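Local structure of putative Type I topoisomerase (Deinococcus radiodurans, 3M4A) at residues L105-L113 with V123-L131; V161-F169 with K181-M192. The protein probably changes DNA topology as a type IB topoisomerase, breaking and rejoining a single strand without ATP. All blocks are in the same frame, centred on the assembly; numbering follows the deposited sequence.

Contact 1: residues L105-L113 with V123-L131; sequences LKVATTADL and VMALMTRLL. With ACY (acetic acid), chain D; nucleotides of chain B; nucleotides of chain C.
Over one face of the Arg129 guanidinium sits Leu113 CD1, 3.3 Å above the plane and displaced toward its edge, while the edge of the group is given over to polar partners lying in its plane: a bound acetate, a DNA phosphate and water 1. NE bonds to acetate O at 2.8 Å, nearly straight at 174°. At the NH1/NH2 end the phosphate of DC10 of chain B is held in bidentate fashion, with NH1 on OP2 (2.9 Å) and NH2 on OP1 (3.0 Å). The arginine chain leaves its helix with CG anti to the backbone N (chi1 -178°) and bends at chi3, which carries the guanidinium across to helix 105-113. There the Lys106 side chain, bent at chi2 and chi3, crosses the Arg129 side chain at about a right angle; both NZ of Lys106 and NH2 of Arg129 donate to water 1, which also bonds to Thr109 OG1. Water 2 links Ala125 O to the acetate. Beneath this polar layer Ala125 CB fits closely against the other helix, 3.7 Å from Thr109 O, and Leu113 CD2 packs 3.6 Å from Leu126 CD2. Leu105 and Thr128 meet tip to tip at their methyls. Asp112 turns its carboxylate to Arg121 and Tyr225 instead. The axes approach to 8.5 Å and cross at -137°, a roughly antiparallel helix pair within the catalytic core of the type IB topoisomerase family; its polar side forms a DNA-phosphate site and, beside it, what looks like an anion pocket, where the acetate, probably from the crystallisation liquor, is held also by His132 ND1.

Contact 2: residues V161-F169 with K181-M192; sequences VVDGNTVTF and KATSDRTLAANM. With nucleotides of chain B.
Phe169 N donates to Lys181 O at 2.9 Å, almost straight at 178°, and Lys181 N returns a bond to Phe169 O; Val167 and Thr183 form the next hydrogen-bonded pair of this antiparallel beta hairpin, the middle and one outer strand of a three-stranded sheet. Beyond Thr183 the chain enters helix 186-192, with Asp185 as N-cap: its OD2 takes Leu188 N from above the carboxylate plane. The first helical residue, Arg186, bent at chi3 (-74°) onto a base edge, sends NH1 to O6 (2.9 Å) and NH2 to N7 (3.2 Å) of DG11 of chain B, while C5 of DC10 of chain B lies over one guanidinium face. With Arg186 cut back to an alanine, that guanine is likely to lose both donors, and the cytosine the guanidinium against its C5. Nearer the sheet, the Asn165 amide runs alongside the Arg186 chain, its plane 80° from the guanidinium, and water 4 joins Asn165 OD1 to Arg186 O. Water 3 ties the turn to the hairpin's exit, donating to Asn165 O and Asp185 O and accepting from Thr183 OG1. Ala189 seals the helix against the sheet, its CB 3.5 Å from Gly164 O and its CA 3.6 Å from Val167 CG2.

How the contacts relate
Contact 1 and contact 2, whose centres lie 15 Å apart, show how two neighbouring units can share one ligand. Helix 120-134 of the first packs on the hairpin and helix of the second: Leu126 CD1 lies 3.6 Å from Asn191 CB, and Leu130 CD2 3.8 Å from Thr183 CG2. At the DNA end the join is ionic. Arg129 NH1 makes a 2.9 Å salt bridge to Asp185 OD2, the same oxygen that caps the helix, which probably helps orient the guanidinium. Both contacts then meet on one phosphate, because OP2 of DC10 of chain B also accepts from Thr187 OG1 at 3.0 Å, while Asn191 holds the preceding phosphate.

Contact 1: residues L105-L113 with V123-L131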
loop_
_atom_site.group_PDB
_atom_site.type_symbol
_atom_site.label_atom_id
_atom_site.label_comp_id
_atom_site.label_asym_id
_atom_site.label_seq_id
_atom_site.Cartn_x
_atom_site.Cartn_y
_atom_site.Cartn_z
ATOM N N LEU A 105 8.671 -0.164 -4.937
ATOM C CA LEU A 105 7.587 0.816 -5.024
ATOM C C LEU A 105 8.090 2.212 -4.689
ATOM O O LEU A 105 7.757 3.161 -5.382
ATOM C CB LEU A 105 6.443 0.474 -4.071
ATOM C CG LEU A 105 5.306 1.481 -3.920
ATOM C CD1 LEU A 105 4.613 1.676 -5.245
ATOM C CD2 LEU A 105 4.339 1.019 -2.810
ATOM N N LYS A 106 8.843 2.329 -3.597
ATOM C CA LYS A 106 9.379 3.627 -3.153
ATOM C C LYS A 106 10.306 4.268 -4.178
ATOM O O LYS A 106 10.245 5.474 -4.415
ATOM C CB LYS A 106 10.099 3.491 -1.814
ATOM C CG LYS A 106 9.163 3.200 -0.647
ATOM C CD LYS A 106 8.367 4.389 -0.258
ATOM C CE LYS A 106 9.250 5.485 0.326
ATOM N NZ LYS A 106 8.501 6.736 0.439
ATOM N N VAL A 107 11.164 3.465 -4.797
ATOM C CA VAL A 107 12.048 3.983 -5.840
ATOM C C VAL A 107 11.231 4.532 -7.016
ATOM O O VAL A 107 11.453 5.658 -7.502
ATOM C CB VAL A 107 13.024 2.889 -6.323
ATOM C CG1 VAL A 107 13.768 3.329 -7.616
ATOM C CG2 VAL A 107 14.002 2.534 -5.206
ATOM N N ALA A 108 10.253 3.749 -7.450
ATOM C CA ALA A 108 9.411 4.130 -8.575
ATOM C C ALA A 108 8.576 5.376 -8.272
ATOM O O ALA A 108 8.504 6.305 -9.087
ATOM C CB ALA A 108 8.519 2.985 -8.947
ATOM N N THR A 109 7.946 5.413 -7.092
ATOM C CA THR A 109 7.086 6.553 -6.756
ATOM C C THR A 109 7.909 7.823 -6.484
ATOM O O THR A 109 7.514 8.905 -6.894
ATOM C CB THR A 109 6.069 6.245 -5.618
ATOM O OG1 THR A 109 6.749 5.868 -4.419
ATOM C CG2 THR A 109 5.128 5.134 -6.039
ATOM N N THR A 110 9.063 7.702 -5.838
ATOM C CA THR A 110 9.942 8.871 -5.672
ATOM C C THR A 110 10.317 9.467 -7.037
ATOM O O THR A 110 10.252 10.682 -7.221
ATOM C CB THR A 110 11.206 8.522 -4.856
ATOM O OG1 THR A 110 10.819 8.225 -3.507
ATOM C CG2 THR A 110 12.197 9.676 -4.862
ATOM N N ALA A 111 10.692 8.610 -7.983
ATOM C CA ALA A 111 11.060 9.075 -9.321
ATOM C C ALA A 111 9.937 9.921 -9.923
ATOM O O ALA A 111 10.163 11.070 -10.356
ATOM C CB ALA A 111 11.432 7.891 -10.228
ATOM N N ASP A 112 8.710 9.407 -9.877
ATOM C CA ASP A 112 7.543 10.150 -10.384
ATOM C C ASP A 112 7.265 11.457 -9.635
ATOM O O ASP A 112 6.829 12.452 -10.230
ATOM C CB ASP A 112 6.300 9.258 -10.365
ATOM C CG ASP A 112 6.334 8.166 -11.446
ATOM O OD1 ASP A 112 6.850 8.431 -12.557
ATOM O OD2 ASP A 112 5.821 7.054 -11.190
ATOM N N LEU A 113 7.522 11.476 -8.328
ATOM C CA LEU A 113 7.309 12.668 -7.513
ATOM C C LEU A 113 8.286 13.816 -7.813
ATOM O O LEU A 113 7.989 14.974 -7.540
ATOM C CB LEU A 113 7.401 12.298 -6.022
ATOM C CG LEU A 113 6.244 11.460 -5.474
ATOM C CD1 LEU A 113 6.585 10.959 -4.080
ATOM C CD2 LEU A 113 4.932 12.260 -5.483
ATOM N N VAL A 123 0.724 12.853 -9.571
ATOM C CA VAL A 123 -0.522 12.816 -8.786
ATOM C C VAL A 123 -0.828 11.372 -8.362
ATOM O O VAL A 123 -1.212 11.127 -7.215
ATOM C CB VAL A 123 -1.713 13.461 -9.510
ATOM C CG1 VAL A 123 -2.950 13.457 -8.628
ATOM C CG2 VAL A 123 -1.381 14.914 -9.872
ATOM N N MET A 124 -0.628 10.410 -9.267
ATOM C CA MET A 124 -0.817 8.996 -8.915
ATOM C C MET A 124 0.193 8.488 -7.886
ATOM O O MET A 124 -0.162 7.682 -7.032
ATOM C CB MET A 124 -0.849 8.118 -10.160
ATOM C CG MET A 124 -2.102 8.374 -10.934
ATOM S SD MET A 124 -2.382 7.327 -12.375
ATOM C CE MET A 124 -0.983 7.724 -13.399
ATOM N N ALA A 125 1.429 8.967 -7.957
ATOM C CA ALA A 125 2.421 8.635 -6.927
ATOM C C ALA A 125 1.993 9.183 -5.559
ATOM O O ALA A 125 2.179 8.505 -4.527
ATOM C CB ALA A 125 3.815 9.174 -7.323
ATOM N N LEU A 126 1.443 10.397 -5.529
ATOM C CA LEU A 126 0.941 10.995 -4.282
ATOM C C LEU A 126 -0.223 10.154 -3.725
ATOM O O LEU A 126 -0.304 9.857 -2.518
ATOM C CB LEU A 126 0.475 12.434 -4.532
ATOM C CG LEU A 126 1.557 13.473 -4.835
ATOM C CD1 LEU A 126 0.952 14.752 -5.415
ATOM C CD2 LEU A 126 2.305 13.792 -3.522
ATOM N N MET A 127 -1.115 9.741 -4.616
ATOM C CA MET A 127 -2.248 8.901 -4.217
ATOM C C MET A 127 -1.798 7.542 -3.692
ATOM O O MET A 127 -2.358 7.049 -2.723
ATOM C CB MET A 127 -3.232 8.736 -5.389
ATOM C CG MET A 127 -3.937 10.026 -5.760
ATOM S SD MET A 127 -4.775 9.916 -7.357
ATOM C CE MET A 127 -6.359 9.281 -6.810
ATOM N N THR A 128 -0.765 6.969 -4.314
ATOM C CA THR A 128 -0.203 5.685 -3.905
ATOM C C THR A 128 0.448 5.832 -2.534
ATOM O O THR A 128 0.309 4.960 -1.680
ATOM C CB THR A 128 0.795 5.140 -4.922
ATOM O OG1 THR A 128 0.132 4.961 -6.181
ATOM C CG2 THR A 128 1.324 3.778 -4.472
ATOM N N ARG A 129 1.139 6.941 -2.310
ATOM C CA ARG A 129 1.683 7.192 -0.966
ATOM C C ARG A 129 0.558 7.258 0.058
ATOM O O ARG A 129 0.673 6.714 1.146
ATOM C CB ARG A 129 2.559 8.449 -0.912
ATOM C CG ARG A 129 3.173 8.684 0.466
ATOM C CD ARG A 129 4.222 9.757 0.414
ATOM N NE ARG A 129 5.398 9.267 -0.301
ATOM C CZ ARG A 129 6.486 9.991 -0.542
ATOM N NH1 ARG A 129 6.611 11.222 -0.076
ATOM N NH2 ARG A 129 7.483 9.441 -1.206
ATOM N N LEU A 130 -0.536 7.920 -0.273
ATOM C CA LEU A 130 -1.686 7.970 0.659
ATOM C C LEU A 130 -2.306 6.585 0.959
ATOM O O LEU A 130 -2.674 6.314 2.091
ATOM C CB LEU A 130 -2.744 8.936 0.149
ATOM C CG LEU A 130 -2.321 10.408 0.239
ATOM C CD1 LEU A 130 -3.228 11.299 -0.603
ATOM C CD2 LEU A 130 -2.327 10.839 1.718
ATOM N N LEU A 131 -2.395 5.724 -0.052
ATOM C CA LEU A 131 -2.839 4.329 0.163
ATOM C C LEU A 131 -1.914 3.612 1.139
ATOM O O LEU A 131 -2.362 2.894 2.035
ATOM C CB LEU A 131 -2.867 3.553 -1.151
ATOM C CG LEU A 131 -3.847 3.929 -2.250
ATOM C CD1 LEU A 131 -3.563 3.172 -3.563
ATOM C CD2 LEU A 131 -5.296 3.738 -1.785
HETATM C C ACY D . 4.948 5.639 -0.880
HETATM O O ACY D . 5.449 6.670 -1.390
HETATM O OXT ACY D . 4.826 5.491 0.356
HETATM C CH3 ACY D . 4.492 4.539 -1.789
ATOM P P DC B 10 10.247 11.916 -1.555
ATOM O OP1 DC B 10 10.152 10.509 -1.928
ATOM O OP2 DC B 10 9.170 12.476 -0.704
ATOM O "O5'" DC B 10 11.609 12.096 -0.751
ATOM C "C5'" DC B 10 12.826 11.584 -1.320
ATOM C "C4'" DC B 10 14.003 12.066 -0.509
ATOM O "O4'" DC B 10 14.147 13.512 -0.655
ATOM C "C3'" DC B 10 13.908 11.807 0.997
ATOM O "O3'" DC B 10 15.173 11.456 1.512
ATOM C "C2'" DC B 10 13.492 13.147 1.561
ATOM C "C1'" DC B 10 14.320 14.042 0.658
ATOM N N1 DC B 10 13.932 15.462 0.631
ATOM C C2 DC B 10 14.925 16.395 0.306
ATOM O O2 DC B 10 16.082 16.001 0.059
ATOM N N3 DC B 10 14.603 17.703 0.288
ATOM C C4 DC B 10 13.366 18.105 0.573
ATOM N N4 DC B 10 13.111 19.410 0.524
ATOM C C5 DC B 10 12.339 17.169 0.897
ATOM C C6 DC B 10 12.669 15.873 0.923
ATOM P P DT C 7 15.789 9.314 -11.553
ATOM O OP1 DT C 7 14.933 8.127 -11.281
ATOM O OP2 DT C 7 17.003 9.169 -12.403
ATOM O "O5'" DT C 7 14.850 10.438 -12.162
ATOM C "C5'" DT C 7 13.578 10.636 -11.578
ATOM C "C4'" DT C 7 12.994 11.958 -11.988
ATOM O "O4'" DT C 7 13.865 13.039 -11.572
ATOM C "C3'" DT C 7 12.832 12.133 -13.485
ATOM O "O3'" DT C 7 11.682 11.431 -13.918
ATOM C "C2'" DT C 7 12.715 13.641 -13.596
ATOM C "C1'" DT C 7 13.623 14.101 -12.474
ATOM N N1 DT C 7 14.969 14.596 -12.917
ATOM C C2 DT C 7 15.028 15.936 -13.196
ATOM O O2 DT C 7 14.073 16.673 -13.145
ATOM N N3 DT C 7 16.250 16.396 -13.554
ATOM C C4 DT C 7 17.390 15.664 -13.638
ATOM O O4 DT C 7 18.422 16.237 -13.962
ATOM C C5 DT C 7 17.292 14.246 -13.356
ATOM C C7 DT C 7 18.500 13.352 -13.453
ATOM C C6 DT C 7 16.076 13.771 -12.994
ATOM P P DG B 9 8.385 18.058 -4.258
ATOM O OP1 DG B 9 7.098 17.848 -4.985
ATOM O OP2 DG B 9 8.427 18.926 -3.063
ATOM O "O5'" DG B 9 9.024 16.657 -3.832
ATOM C "C5'" DG B 9 9.158 15.611 -4.763
ATOM C "C4'" DG B 9 10.251 14.643 -4.339
ATOM O "O4'" DG B 9 11.567 15.248 -4.335
ATOM C "C3'" DG B 9 10.105 14.138 -2.909
ATOM O "O3'" DG B 9 10.452 12.769 -2.891
ATOM C "C2'" DG B 9 10.992 15.075 -2.072
ATOM C "C1'" DG B 9 12.147 15.313 -3.007
ATOM N N9 DG B 9 12.778 16.625 -3.007
ATOM C C8 DG B 9 12.149 17.830 -2.964
ATOM N N7 DG B 9 12.933 18.864 -3.071
ATOM C C5 DG B 9 14.182 18.300 -3.201
ATOM C C6 DG B 9 15.441 18.911 -3.358
ATOM O O6 DG B 9 15.731 20.109 -3.431
ATOM N N1 DG B 9 16.437 17.965 -3.449
ATOM C C2 DG B 9 16.264 16.605 -3.405
ATOM N N2 DG B 9 17.349 15.824 -3.513
ATOM N N3 DG B 9 15.088 16.025 -3.288
ATOM C C4 DG B 9 14.108 16.929 -3.155
HETATM O O HOH W 1 8.378 6.971 -2.529
HETATM O O HOH W 2 4.873 8.217 -3.500
#

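Contact 2: residues V161-F169 with K181-M192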
loop_
_atom_site.group_PDB
_atom_site.type_symbol
_atom_site.label_atom_id
_atom_site.label_comp_id
_atom_site.label_asym_id
_atom_site.label_seq_id
_atom_site.Cartn_x
_atom_site.Cartn_y
_atom_site.Cartn_z
ATOM N N VAL A 161 -7.878 19.238 4.838
ATOM C CA VAL A 161 -7.265 20.511 5.274
ATOM C C VAL A 161 -5.770 20.248 5.548
ATOM O O VAL A 161 -5.399 19.161 5.979
ATOM C CB VAL A 161 -7.976 21.121 6.522
ATOM C CG1 VAL A 161 -7.691 20.325 7.779
ATOM C CG2 VAL A 161 -7.581 22.607 6.706
ATOM N N VAL A 162 -4.942 21.252 5.287
ATOM C CA VAL A 162 -3.503 21.186 5.519
ATOM C C VAL A 162 -3.132 22.229 6.582
ATOM O O VAL A 162 -3.463 23.404 6.459
ATOM C CB VAL A 162 -2.717 21.452 4.219
ATOM C CG1 VAL A 162 -1.224 21.303 4.437
ATOM C CG2 VAL A 162 -3.202 20.523 3.084
ATOM N N ASP A 163 -2.473 21.789 7.647
ATOM C CA ASP A 163 -1.975 22.696 8.694
ATOM C C ASP A 163 -0.495 22.376 8.878
ATOM O O ASP A 163 -0.137 21.376 9.493
ATOM C CB ASP A 163 -2.803 22.503 9.960
ATOM C CG ASP A 163 -2.334 23.356 11.113
ATOM O OD1 ASP A 163 -1.905 24.509 10.894
ATOM O OD2 ASP A 163 -2.428 22.850 12.247
ATOM N N GLY A 164 0.373 23.213 8.316
ATOM C CA GLY A 164 1.787 22.896 8.231
ATOM C C GLY A 164 2.032 21.586 7.516
ATOM O O GLY A 164 1.650 21.432 6.347
ATOM N N ASN A 165 2.652 20.635 8.209
ATOM C CA ASN A 165 2.927 19.331 7.616
ATOM C C ASN A 165 1.862 18.293 7.911
ATOM O O ASN A 165 2.042 17.124 7.520
ATOM C CB ASN A 165 4.272 18.789 8.080
ATOM C CG ASN A 165 5.456 19.501 7.435
ATOM O OD1 ASN A 165 5.413 19.892 6.274
ATOM N ND2 ASN A 165 6.535 19.625 8.193
ATOM N N THR A 166 0.830 18.692 8.655
ATOM C CA THR A 166 -0.285 17.793 8.990
ATOM C C THR A 166 -1.343 17.912 7.891
ATOM O O THR A 166 -1.916 18.995 7.700
ATOM C CB THR A 166 -0.923 18.092 10.364
ATOM O OG1 THR A 166 0.094 18.130 11.391
ATOM C CG2 THR A 166 -1.963 17.023 10.709
ATOM N N VAL A 167 -1.624 16.811 7.193
ATOM C CA VAL A 167 -2.766 16.788 6.256
ATOM C C VAL A 167 -3.846 15.960 6.942
ATOM O O VAL A 167 -3.578 14.846 7.348
ATOM C CB VAL A 167 -2.415 16.157 4.897
ATOM C CG1 VAL A 167 -3.627 16.100 3.980
ATOM C CG2 VAL A 167 -1.292 16.929 4.200
ATOM N N THR A 168 -5.047 16.509 7.075
ATOM C CA THR A 168 -6.147 15.803 7.735
ATOM C C THR A 168 -7.285 15.614 6.743
ATOM O O THR A 168 -7.667 16.543 6.070
ATOM C CB THR A 168 -6.669 16.577 8.972
ATOM O OG1 THR A 168 -5.626 16.672 9.956
ATOM C CG2 THR A 168 -7.871 15.880 9.598
ATOM N N PHE A 169 -7.813 14.398 6.682
ATOM C CA PHE A 169 -8.961 14.071 5.849
ATOM C C PHE A 169 -10.140 13.743 6.747
ATOM O O PHE A 169 -9.983 13.021 7.718
ATOM C CB PHE A 169 -8.646 12.834 5.011
ATOM C CG PHE A 169 -7.491 13.009 4.077
ATOM C CD1 PHE A 169 -7.693 13.456 2.778
ATOM C CD2 PHE A 169 -6.201 12.710 4.486
ATOM C CE1 PHE A 169 -6.622 13.607 1.906
ATOM C CE2 PHE A 169 -5.129 12.859 3.602
ATOM C CZ PHE A 169 -5.349 13.293 2.320
ATOM N N LYS A 181 -8.403 10.495 8.687
ATOM C CA LYS A 181 -7.064 10.043 8.360
ATOM C C LYS A 181 -6.146 11.239 8.405
ATOM O O LYS A 181 -6.592 12.348 8.241
ATOM C CB LYS A 181 -7.056 9.446 6.963
ATOM C CG LYS A 181 -8.011 8.266 6.852
ATOM C CD LYS A 181 -7.877 7.540 5.558
ATOM C CE LYS A 181 -8.730 6.287 5.546
ATOM N NZ LYS A 181 -8.214 5.176 6.414
ATOM N N ALA A 182 -4.866 10.997 8.647
ATOM C CA ALA A 182 -3.909 12.105 8.743
ATOM C C ALA A 182 -2.535 11.635 8.344
ATOM O O ALA A 182 -2.188 10.476 8.533
ATOM C CB ALA A 182 -3.876 12.675 10.159
ATOM N N THR A 183 -1.742 12.566 7.823
ATOM C CA THR A 183 -0.362 12.268 7.390
ATOM C C THR A 183 0.568 13.368 7.891
ATOM O O THR A 183 0.114 14.465 8.176
ATOM C CB THR A 183 -0.231 12.156 5.839
ATOM O OG1 THR A 183 -0.551 13.395 5.208
ATOM C CG2 THR A 183 -1.145 11.031 5.298
ATOM N N SER A 184 1.856 13.050 7.977
ATOM C CA SER A 184 2.874 13.978 8.467
ATOM C C SER A 184 3.985 14.253 7.458
ATOM O O SER A 184 4.885 15.069 7.736
ATOM C CB SER A 184 3.466 13.459 9.788
ATOM O OG SER A 184 4.033 12.151 9.643
ATOM N N ASP A 185 3.931 13.596 6.301
ATOM C CA ASP A 185 4.975 13.692 5.280
ATOM C C ASP A 185 5.004 15.088 4.648
ATOM O O ASP A 185 3.967 15.626 4.252
ATOM C CB ASP A 185 4.726 12.655 4.188
ATOM C CG ASP A 185 5.762 12.710 3.079
ATOM O OD1 ASP A 185 6.959 12.484 3.375
ATOM O OD2 ASP A 185 5.382 12.980 1.930
ATOM N N ARG A 186 6.204 15.665 4.566
ATOM C CA ARG A 186 6.407 16.996 4.002
ATOM C C ARG A 186 5.941 17.091 2.562
ATOM O O ARG A 186 5.338 18.108 2.158
ATOM C CB ARG A 186 7.907 17.357 4.032
ATOM C CG ARG A 186 8.494 17.596 5.379
ATOM C CD ARG A 186 10.005 17.874 5.229
ATOM N NE ARG A 186 10.814 16.684 4.911
ATOM C CZ ARG A 186 12.117 16.710 4.611
ATOM N NH1 ARG A 186 12.769 17.855 4.546
ATOM N NH2 ARG A 186 12.774 15.592 4.366
ATOM N N THR A 187 6.256 16.061 1.778
ATOM C CA THR A 187 5.961 16.043 0.343
ATOM C C THR A 187 4.456 16.006 0.117
ATOM O O THR A 187 3.931 16.776 -0.687
ATOM C CB THR A 187 6.722 14.903 -0.352
ATOM O OG1 THR A 187 8.119 15.210 -0.264
ATOM C CG2 THR A 187 6.318 14.760 -1.817
ATOM N N LEU A 188 3.750 15.177 0.875
ATOM C CA LEU A 188 2.286 15.168 0.795
ATOM C C LEU A 188 1.713 16.516 1.133
ATOM O O LEU A 188 0.844 16.990 0.426
ATOM C CB LEU A 188 1.662 14.113 1.718
ATOM C CG LEU A 188 1.803 12.648 1.276
ATOM C CD1 LEU A 188 1.316 11.662 2.336
ATOM C CD2 LEU A 188 1.075 12.391 -0.047
ATOM N N ALA A 189 2.184 17.138 2.220
ATOM C CA ALA A 189 1.625 18.434 2.618
ATOM C C ALA A 189 1.837 19.518 1.562
ATOM O O ALA A 189 0.899 20.221 1.201
ATOM C CB ALA A 189 2.172 18.875 3.982
ATOM N N ALA A 190 3.047 19.603 1.022
ATOM C CA ALA A 190 3.362 20.627 0.014
ATOM C C ALA A 190 2.526 20.458 -1.267
ATOM O O ALA A 190 2.003 21.430 -1.832
ATOM C CB ALA A 190 4.839 20.570 -0.325
ATOM N N ASN A 191 2.385 19.209 -1.704
ATOM C CA ASN A 191 1.666 18.935 -2.935
ATOM C C ASN A 191 0.156 18.955 -2.740
ATOM O O ASN A 191 -0.573 19.282 -3.673
ATOM C CB ASN A 191 2.130 17.647 -3.559
ATOM C CG ASN A 191 3.458 17.810 -4.266
ATOM O OD1 ASN A 191 3.516 18.350 -5.377
ATOM N ND2 ASN A 191 4.536 17.371 -3.623
ATOM N N MET A 192 -0.321 18.647 -1.538
ATOM C CA MET A 192 -1.748 18.792 -1.254
ATOM C C MET A 192 -2.146 20.269 -1.376
ATOM O O MET A 192 -3.223 20.602 -1.890
ATOM C CB MET A 192 -2.090 18.244 0.130
ATOM C CG MET A 192 -3.564 18.152 0.425
ATOM S SD MET A 192 -4.432 17.123 -0.769
ATOM C CE MET A 192 -3.949 15.489 -0.224
ATOM P P DC B 10 10.247 11.916 -1.555
ATOM O OP1 DC B 10 10.152 10.509 -1.928
ATOM O OP2 DC B 10 9.170 12.476 -0.704
ATOM O "O5'" DC B 10 11.609 12.096 -0.751
ATOM C "C5'" DC B 10 12.826 11.584 -1.320
ATOM C "C4'" DC B 10 14.003 12.066 -0.509
ATOM O "O4'" DC B 10 14.147 13.512 -0.655
ATOM C "C3'" DC B 10 13.908 11.807 0.997
ATOM O "O3'" DC B 10 15.173 11.456 1.512
ATOM C "C2'" DC B 10 13.492 13.147 1.561
ATOM C "C1'" DC B 10 14.320 14.042 0.658
ATOM N N1 DC B 10 13.932 15.462 0.631
ATOM C C2 DC B 10 14.925 16.395 0.306
ATOM O O2 DC B 10 16.082 16.001 0.059
ATOM N N3 DC B 10 14.603 17.703 0.288
ATOM C C4 DC B 10 13.366 18.105 0.573
ATOM N N4 DC B 10 13.111 19.410 0.524
ATOM C C5 DC B 10 12.339 17.169 0.897
ATOM C C6 DC B 10 12.669 15.873 0.923
ATOM P P DG B 9 8.385 18.058 -4.258
ATOM O OP1 DG B 9 7.098 17.848 -4.985
ATOM O OP2 DG B 9 8.427 18.926 -3.063
ATOM O "O5'" DG B 9 9.024 16.657 -3.832
ATOM C "C5'" DG B 9 9.158 15.611 -4.763
ATOM C "C4'" DG B 9 10.251 14.643 -4.339
ATOM O "O4'" DG B 9 11.567 15.248 -4.335
ATOM C "C3'" DG B 9 10.105 14.138 -2.909
ATOM O "O3'" DG B 9 10.452 12.769 -2.891
ATOM C "C2'" DG B 9 10.992 15.075 -2.072
ATOM C "C1'" DG B 9 12.147 15.313 -3.007
ATOM N N9 DG B 9 12.778 16.625 -3.007
ATOM C C8 DG B 9 12.149 17.830 -2.964
ATOM N N7 DG B 9 12.933 18.864 -3.071
ATOM C C5 DG B 9 14.182 18.300 -3.201
ATOM C C6 DG B 9 15.441 18.911 -3.358
ATOM O O6 DG B 9 15.731 20.109 -3.431
ATOM N N1 DG B 9 16.437 17.965 -3.449
ATOM C C2 DG B 9 16.264 16.605 -3.405
ATOM N N2 DG B 9 17.349 15.824 -3.513
ATOM N N3 DG B 9 15.088 16.025 -3.288
ATOM C C4 DG B 9 14.108 16.929 -3.155
ATOM P P DG B 11 15.416 10.065 2.226
ATOM O OP1 DG B 11 15.258 9.037 1.175
ATOM O OP2 DG B 11 14.684 10.082 3.502
ATOM O "O5'" DG B 11 16.983 10.191 2.539
ATOM C "C5'" DG B 11 17.946 10.287 1.512
ATOM C "C4'" DG B 11 19.102 11.165 1.946
ATOM O "O4'" DG B 11 18.719 12.571 1.916
ATOM C "C3'" DG B 11 19.584 10.900 3.373
ATOM O "O3'" DG B 11 20.999 10.942 3.370
ATOM C "C2'" DG B 11 18.924 12.007 4.188
ATOM C "C1'" DG B 11 18.909 13.168 3.207
ATOM N N9 DG B 11 17.852 14.171 3.379
ATOM C C8 DG B 11 16.546 13.935 3.669
ATOM N N7 DG B 11 15.823 15.005 3.733
ATOM C C5 DG B 11 16.713 16.026 3.447
ATOM C C6 DG B 11 16.494 17.414 3.371
ATOM O O6 DG B 11 15.439 18.036 3.563
ATOM N N1 DG B 11 17.646 18.115 3.060
ATOM C C2 DG B 11 18.876 17.518 2.851
ATOM N N2 DG B 11 19.875 18.367 2.558
ATOM N N3 DG B 11 19.109 16.208 2.925
ATOM C C4 DG B 11 17.971 15.522 3.215
HETATM O O HOH W 3 1.421 15.356 5.425
HETATM O O HOH W 4 5.440 20.597 3.581
#